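Ribonucleoside-diphosphate reductase subunit beta (Clostridium botulinum, PDB 6ZJK) is the di-iron R2 subunit of a ribonucleotide reductase and probably generates the radical needed to reduce ribonucleoside diphosphates to deoxyribonucleotides. Local coordinates at residues R165-L170 and G283-N288. Numbering follows the deposited sequence.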
loop_
_atom_site.group_PDB
_atom_site.type_symbol
_atom_site.label_atom_id
_atom_site.label_comp_id
_atom_site.label_asym_id
_atom_site.label_seq_id
_atom_site.Cartn_x
_atom_site.Cartn_y
_atom_site.Cartn_z
ATOM N N ARG A 165 0.776 -27.431 -4.326
ATOM C CA ARG A 165 1.296 -28.199 -5.451
ATOM C C ARG A 165 1.024 -29.692 -5.332
ATOM O O ARG A 165 1.226 -30.418 -6.311
ATOM C CB ARG A 165 2.809 -27.980 -5.618
ATOM C CG ARG A 165 3.218 -26.504 -5.792
ATOM C CD ARG A 165 4.728 -26.369 -6.025
ATOM N NE ARG A 165 5.081 -24.996 -6.370
ATOM C CZ ARG A 165 5.150 -24.527 -7.616
ATOM N NH1 ARG A 165 4.909 -25.332 -8.651
ATOM N NH2 ARG A 165 5.455 -23.251 -7.828
ATOM N N GLU A 166 0.624 -30.189 -4.160
ATOM C CA GLU A 166 0.456 -31.576 -3.730
ATOM C C GLU A 166 -0.996 -32.011 -3.559
ATOM O O GLU A 166 -1.233 -33.189 -3.279
ATOM C CB GLU A 166 1.226 -31.855 -2.428
ATOM C CG GLU A 166 2.748 -31.842 -2.519
ATOM C CD GLU A 166 3.248 -32.384 -3.868
ATOM O OE1 GLU A 166 2.959 -33.565 -4.195
ATOM O OE2 GLU A 166 3.990 -31.644 -4.574
ATOM N N ASP A 167 -1.875 -31.046 -3.286
ATOM C CA ASP A 167 -3.256 -31.291 -2.870
ATOM C C ASP A 167 -4.191 -30.701 -3.924
ATOM O O ASP A 167 -4.274 -29.477 -4.071
ATOM C CB ASP A 167 -3.509 -30.682 -1.489
ATOM C CG ASP A 167 -4.909 -30.973 -0.955
ATOM O OD1 ASP A 167 -5.889 -30.416 -1.495
ATOM O OD2 ASP A 167 -5.025 -31.776 -0.006
ATOM N N GLU A 168 -4.848 -31.534 -4.690
ATOM C CA GLU A 168 -5.691 -31.080 -5.754
ATOM C C GLU A 168 -6.896 -30.248 -5.349
ATOM O O GLU A 168 -7.342 -29.464 -6.106
ATOM C CB GLU A 168 -6.123 -32.264 -6.604
ATOM C CG GLU A 168 -5.442 -32.353 -7.943
ATOM C CD GLU A 168 -6.046 -33.414 -8.847
ATOM O OE1 GLU A 168 -6.753 -34.310 -8.361
ATOM O OE2 GLU A 168 -5.815 -33.356 -10.055
ATOM N N HIS A 169 -7.407 -30.448 -4.162
ATOM C CA HIS A 169 -8.541 -29.709 -3.709
ATOM C C HIS A 169 -8.099 -28.296 -3.495
ATOM O O HIS A 169 -8.783 -27.395 -3.850
ATOM C CB HIS A 169 -9.037 -30.220 -2.362
ATOM C CG HIS A 169 -9.934 -31.405 -2.442
ATOM N ND1 HIS A 169 -9.459 -32.682 -2.633
ATOM C CD2 HIS A 169 -11.276 -31.517 -2.322
ATOM C CE1 HIS A 169 -10.471 -33.527 -2.648
ATOM N NE2 HIS A 169 -11.585 -32.844 -2.470
ATOM N N LEU A 170 -6.953 -28.132 -2.874
ATOM C CA LEU A 170 -6.407 -26.829 -2.603
ATOM C C LEU A 170 -6.108 -26.100 -3.882
ATOM O O LEU A 170 -6.420 -24.963 -4.023
ATOM C CB LEU A 170 -5.231 -26.907 -1.689
ATOM C CG LEU A 170 -4.500 -25.615 -1.396
ATOM C CD1 LEU A 170 -5.454 -24.521 -1.024
ATOM C CD2 LEU A 170 -3.453 -25.774 -0.354
ATOM N N GLY A 283 -13.578 -26.867 4.990
ATOM C CA GLY A 283 -13.407 -26.990 6.430
ATOM C C GLY A 283 -13.561 -28.417 6.924
ATOM O O GLY A 283 -12.795 -28.873 7.776
ATOM N N GLN A 284 -14.458 -29.132 6.310
ATOM C CA GLN A 284 -14.701 -30.474 6.670
ATOM C C GLN A 284 -13.550 -31.360 6.175
ATOM O O GLN A 284 -13.135 -32.237 6.825
ATOM C CB GLN A 284 -16.065 -30.907 6.093
ATOM C CG GLN A 284 -17.275 -30.397 6.872
ATOM C CD GLN A 284 -18.574 -30.571 6.166
ATOM O OE1 GLN A 284 -18.617 -30.802 5.002
ATOM N NE2 GLN A 284 -19.632 -30.458 6.883
ATOM N N TYR A 285 -13.022 -31.036 5.028
ATOM C CA TYR A 285 -11.991 -31.861 4.401
ATOM C C TYR A 285 -10.677 -31.830 5.183
ATOM O O TYR A 285 -10.050 -32.879 5.395
ATOM C CB TYR A 285 -11.785 -31.397 2.955
ATOM C CG TYR A 285 -10.528 -31.935 2.307
ATOM C CD1 TYR A 285 -10.399 -33.293 2.012
ATOM C CD2 TYR A 285 -9.475 -31.082 1.971
ATOM C CE1 TYR A 285 -9.253 -33.795 1.416
ATOM C CE2 TYR A 285 -8.314 -31.575 1.360
ATOM C CZ TYR A 285 -8.211 -32.930 1.090
ATOM O OH TYR A 285 -7.066 -33.430 0.493
ATOM N N VAL A 286 -10.260 -30.638 5.637
ATOM C CA VAL A 286 -8.973 -30.504 6.317
ATOM C C VAL A 286 -9.061 -30.932 7.778
ATOM O O VAL A 286 -8.062 -31.396 8.341
ATOM C CB VAL A 286 -8.416 -29.066 6.202
ATOM C CG1 VAL A 286 -8.220 -28.677 4.746
ATOM C CG2 VAL A 286 -9.302 -28.083 6.903
ATOM N N THR A 287 -10.216 -30.803 8.395
ATOM C CA THR A 287 -10.311 -31.221 9.762
ATOM C C THR A 287 -10.494 -32.734 9.876
ATOM O O THR A 287 -10.033 -33.296 10.792
ATOM C CB THR A 287 -11.407 -30.503 10.544
ATOM O OG1 THR A 287 -12.601 -30.499 9.797
ATOM C CG2 THR A 287 -11.014 -29.099 10.805
ATOM N N ASN A 288 -11.204 -33.349 8.954
ATOM C CA ASN A 288 -11.454 -34.791 8.946
ATOM C C ASN A 288 -11.902 -35.373 10.284
ATOM O O ASN A 288 -11.495 -36.423 10.614
ATOM C CB ASN A 288 -10.193 -35.511 8.472
ATOM C CG ASN A 288 -10.422 -36.953 8.083
ATOM O OD1 ASN A 288 -11.385 -37.294 7.478
ATOM N ND2 ASN A 288 -9.478 -37.780 8.393
#
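Tyr285 reaches out from helix 262-287 and meets two residues at the start of helix 168-186: Asp167 at the edge of its ring and His169 over one face. Its CG stands anti to the backbone N (chi1 166°), which carries the phenol across to the other segment. The gap it spans is 9.1 Å between Tyr285 CA and His169 CA, the nearest pair of CA atoms. There Tyr285 OH donates to Asp167 OD2 at 2.7 Å. The bond arrives on the syn side of the carboxylate, somewhat out of its plane, while OD2 itself lies in the plane of the phenol ring; the two flat groups are turned 60° against each other. Asp167 approaches from the opposite direction, and its other oxygen caps the helix that begins just after it: Leu170 N donates to Asp167 OD1 at 2.9 Å, on the anti side, the N-cap bond of helix 168-186. Lys98 of helix 90-118 adds a salt bridge to OD2, so this buried carboxylate has three partners, the phenol, the Leu170 amide and the lysine, and would be expected to stay ionised. His169 comes in over the phenol and stacks on it face to face, centroids 4.4 Å apart and planes inclined by 19°. The overlap is offset: His169 ND1 lies 3.9 Å from Tyr285 CZ, and His169 CB is 4.0 Å from Tyr285 CE2. In the all-helical ribonucleotide reductase small-subunit fold, this joins the C-terminal end of helix 262-287 to the N-terminus of helix 168-186 through an aspartate that N-caps one helix with one oxygen and takes the other helix's tyrosine hydroxyl with its second, beside an offset His-Tyr stack.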